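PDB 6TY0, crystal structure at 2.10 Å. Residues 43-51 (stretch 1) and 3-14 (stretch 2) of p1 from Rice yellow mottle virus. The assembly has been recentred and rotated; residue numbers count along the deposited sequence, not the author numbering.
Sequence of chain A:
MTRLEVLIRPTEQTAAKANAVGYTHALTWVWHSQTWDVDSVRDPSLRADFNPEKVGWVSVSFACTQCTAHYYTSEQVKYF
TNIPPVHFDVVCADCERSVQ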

# COMPACT_ATOMS: atom_id res chain seq x y z
N ASP A 43 -7.60 -10.24 -8.24
CA ASP A 43 -7.32 -9.15 -9.19
C ASP A 43 -8.60 -8.77 -9.94
O ASP A 43 -9.17 -9.60 -10.60
CB ASP A 43 -6.25 -9.58 -10.20
CG ASP A 43 -4.91 -9.80 -9.56
OD1 ASP A 43 -4.63 -9.19 -8.52
OD2 ASP A 43 -4.12 -10.57 -10.11
N PRO A 44 -9.08 -7.53 -9.77
CA PRO A 44 -10.28 -7.13 -10.47
C PRO A 44 -10.07 -6.66 -11.90
O PRO A 44 -8.97 -6.18 -12.26
CB PRO A 44 -10.77 -5.93 -9.68
CG PRO A 44 -9.56 -5.36 -9.08
CD PRO A 44 -8.65 -6.52 -8.80
N SER A 45 -11.16 -6.72 -12.64
CA SER A 45 -11.25 -6.29 -14.01
C SER A 45 -12.44 -5.33 -14.12
O SER A 45 -13.56 -5.68 -13.76
CB SER A 45 -11.46 -7.52 -14.87
OG SER A 45 -11.47 -7.17 -16.24
N LEU A 46 -12.18 -4.09 -14.55
CA LEU A 46 -13.13 -2.99 -14.44
C LEU A 46 -13.34 -2.30 -15.78
O LEU A 46 -12.47 -2.37 -16.67
CB LEU A 46 -12.62 -1.92 -13.51
CG LEU A 46 -12.15 -2.31 -12.09
CD1 LEU A 46 -11.51 -1.10 -11.47
CD2 LEU A 46 -13.31 -2.82 -11.21
N ARG A 47 -14.47 -1.60 -15.90
CA ARG A 47 -14.80 -0.81 -17.07
C ARG A 47 -14.90 0.59 -16.60
O ARG A 47 -15.60 0.88 -15.62
CB ARG A 47 -16.16 -1.22 -17.65
CG ARG A 47 -16.16 -2.57 -18.32
CD ARG A 47 -15.74 -2.45 -19.77
NE ARG A 47 -15.50 -3.77 -20.32
CZ ARG A 47 -14.90 -4.01 -21.48
NH1 ARG A 47 -14.47 -3.02 -22.26
NH2 ARG A 47 -14.72 -5.27 -21.86
N ALA A 48 -14.22 1.49 -17.29
CA ALA A 48 -14.29 2.90 -16.99
C ALA A 48 -14.29 3.70 -18.28
O ALA A 48 -14.07 3.16 -19.37
CB ALA A 48 -13.11 3.30 -16.13
N ASP A 49 -14.45 5.01 -18.13
CA ASP A 49 -14.60 5.91 -19.28
C ASP A 49 -13.26 6.40 -19.80
O ASP A 49 -12.60 7.20 -19.14
CB ASP A 49 -15.41 7.14 -18.90
CG ASP A 49 -16.89 6.84 -18.72
OD1 ASP A 49 -17.46 5.96 -19.43
OD2 ASP A 49 -17.47 7.50 -17.84
N PHE A 50 -12.90 5.96 -21.00
CA PHE A 50 -11.70 6.47 -21.64
C PHE A 50 -11.86 7.96 -21.86
O PHE A 50 -12.91 8.43 -22.26
CB PHE A 50 -11.40 5.75 -22.94
CG PHE A 50 -10.25 6.36 -23.70
CD1 PHE A 50 -8.94 6.07 -23.33
CD2 PHE A 50 -10.47 7.24 -24.75
CE1 PHE A 50 -7.87 6.65 -23.98
CE2 PHE A 50 -9.39 7.81 -25.42
CZ PHE A 50 -8.09 7.51 -25.03
N ASN A 51 -10.83 8.71 -21.57
CA ASN A 51 -10.85 10.12 -21.84
C ASN A 51 -9.44 10.59 -22.10
O ASN A 51 -8.57 10.41 -21.24
CB ASN A 51 -11.41 10.86 -20.66
CG ASN A 51 -11.53 12.34 -20.93
OD1 ASN A 51 -10.58 13.00 -21.34
ND2 ASN A 51 -12.70 12.87 -20.71
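Stretch 2, residues 3-14: RLEVLIRPTEQT

Residues Arg3 to Pro10 belong to an extended strand that begins earlier in the chain; Thr11 to Thr14 then turn. The strand lies parallel beside strand 45-51, the axes crossing at -42° and approaching to 4.6 Å, with Glu5 level with Asp43 and Pro10 with Ala48. Arg3 barely touches stretch 1. Leu4 offers CD2 to Pro44 CD at 3.9 Å, a greasy contact suited to its buried position. Glu5 N donates to Asp43 OD1 (3.0 Å), the carboxylate serving as acceptor just ahead of the strand. Val6 packs CG1 against Leu46 CD1 at 3.7 Å; its branched side chain favours extended backbone. Leu7 bonds through its backbone, N to Pro44 O (3.1 Å) and O from Leu46 N (2.8 Å). Buried Ile8, on the same face as Leu46, gives Ala48 CB an apolar surface, CG2 at 4.0 Å. Arg9 N reaches Leu46 O (2.9 Å) and Arg9 O accepts from Ala48 N (3.0 Å); Arg9 NH1 lies over one face of the Arg47 guanidinium, 2.8 Å from Arg47 NH2, like charges without a hydrogen bond. Pro10 lacks an amide hydrogen, and the ladder needs none there; Pro10 O accepts from Arg47 NH1 (2.8 Å). Thr11 N donates to Ala48 O (2.7 Å), and its hydroxyl OG1 gives its proton to the carboxylate atom Asp49 OD1 (2.6 Å). Thr14's hydroxyl OG1 accepts from Phe50 N (3.0 Å).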

# COMPACT_ATOMS: atom_id res chain seq x y z
N ARG A 3 1.05 -8.02 -4.50
CA ARG A 3 0.60 -7.13 -5.56
C ARG A 3 -0.84 -7.49 -5.94
O ARG A 3 -1.16 -8.67 -6.12
CB ARG A 3 1.49 -7.28 -6.77
CG ARG A 3 1.25 -6.29 -7.88
CD ARG A 3 1.93 -6.80 -9.16
NE ARG A 3 3.39 -6.92 -9.04
CZ ARG A 3 4.29 -6.09 -9.60
NH1 ARG A 3 3.92 -5.03 -10.31
NH2 ARG A 3 5.59 -6.34 -9.44
N LEU A 4 -1.73 -6.51 -5.99
CA LEU A 4 -3.06 -6.72 -6.59
C LEU A 4 -3.13 -5.92 -7.90
O LEU A 4 -3.06 -4.70 -7.88
CB LEU A 4 -4.15 -6.24 -5.66
CG LEU A 4 -5.55 -6.50 -6.22
CD1 LEU A 4 -6.05 -7.83 -5.72
CD2 LEU A 4 -6.49 -5.39 -5.79
N GLU A 5 -3.24 -6.63 -9.02
CA GLU A 5 -3.36 -6.05 -10.33
C GLU A 5 -4.81 -5.69 -10.65
O GLU A 5 -5.73 -6.45 -10.36
CB GLU A 5 -2.87 -7.05 -11.39
CG GLU A 5 -1.44 -7.51 -11.20
CD GLU A 5 -0.76 -7.97 -12.50
OE1 GLU A 5 -1.45 -8.21 -13.52
OE2 GLU A 5 0.49 -8.11 -12.48
N VAL A 6 -4.98 -4.54 -11.28
CA VAL A 6 -6.28 -4.04 -11.70
C VAL A 6 -6.25 -3.74 -13.19
O VAL A 6 -5.42 -2.96 -13.65
CB VAL A 6 -6.63 -2.75 -10.98
CG1 VAL A 6 -8.01 -2.27 -11.41
CG2 VAL A 6 -6.56 -2.95 -9.47
N LEU A 7 -7.11 -4.42 -13.95
CA LEU A 7 -7.20 -4.23 -15.41
C LEU A 7 -8.36 -3.30 -15.66
O LEU A 7 -9.46 -3.51 -15.14
CB LEU A 7 -7.47 -5.55 -16.10
CG LEU A 7 -7.66 -5.51 -17.62
CD1 LEU A 7 -6.40 -5.10 -18.36
CD2 LEU A 7 -8.09 -6.90 -18.06
N ILE A 8 -8.10 -2.23 -16.39
CA ILE A 8 -9.17 -1.28 -16.72
C ILE A 8 -9.37 -1.21 -18.24
O ILE A 8 -8.41 -0.97 -18.97
CB ILE A 8 -8.83 0.08 -16.15
CG1 ILE A 8 -8.80 -0.01 -14.62
CG2 ILE A 8 -9.84 1.12 -16.60
CD1 ILE A 8 -7.99 1.09 -14.03
N ARG A 9 -10.58 -1.45 -18.69
CA ARG A 9 -10.93 -1.32 -20.13
C ARG A 9 -12.09 -0.33 -20.32
O ARG A 9 -12.84 -0.09 -19.38
CB ARG A 9 -11.31 -2.68 -20.69
CG ARG A 9 -10.24 -3.75 -20.59
CD ARG A 9 -10.51 -4.85 -21.61
NE ARG A 9 -10.59 -6.19 -21.03
CZ ARG A 9 -11.61 -6.66 -20.31
NH1 ARG A 9 -12.66 -5.90 -20.03
NH2 ARG A 9 -11.58 -7.91 -19.85
N PRO A 10 -12.26 0.23 -21.54
CA PRO A 10 -13.20 1.33 -21.76
C PRO A 10 -14.65 0.86 -21.65
O PRO A 10 -14.96 -0.31 -21.93
CB PRO A 10 -12.91 1.77 -23.21
CG PRO A 10 -11.69 1.01 -23.64
CD PRO A 10 -11.66 -0.23 -22.81
N THR A 11 -15.53 1.74 -21.21
CA THR A 11 -16.99 1.45 -21.29
C THR A 11 -17.41 1.43 -22.76
O THR A 11 -16.67 1.93 -23.60
CB THR A 11 -17.76 2.56 -20.60
OG1 THR A 11 -17.18 3.82 -20.95
CG2 THR A 11 -17.68 2.39 -19.08
N GLU A 12 -18.59 0.88 -23.07
CA GLU A 12 -19.11 0.93 -24.47
C GLU A 12 -19.21 2.34 -25.04
O GLU A 12 -18.93 2.56 -26.19
CB GLU A 12 -20.47 0.26 -24.57
CG GLU A 12 -20.40 -1.24 -24.37
CD GLU A 12 -21.76 -1.92 -24.48
OE1 GLU A 12 -22.74 -1.26 -24.90
OE2 GLU A 12 -21.85 -3.13 -24.14
N GLN A 13 -19.54 3.31 -24.21
CA GLN A 13 -19.75 4.67 -24.66
C GLN A 13 -18.45 5.36 -24.94
O GLN A 13 -18.47 6.48 -25.45
CB GLN A 13 -20.45 5.51 -23.58
CG GLN A 13 -21.57 4.80 -22.84
CD GLN A 13 -21.09 4.02 -21.61
OE1 GLN A 13 -20.66 4.61 -20.62
NE2 GLN A 13 -21.18 2.69 -21.67
N THR A 14 -17.32 4.79 -24.55
CA THR A 14 -16.05 5.46 -24.83
C THR A 14 -15.12 4.59 -25.63
O THR A 14 -14.04 5.05 -25.93
CB THR A 14 -15.29 5.91 -23.56
OG1 THR A 14 -15.04 4.76 -22.73
CG2 THR A 14 -16.07 6.98 -22.80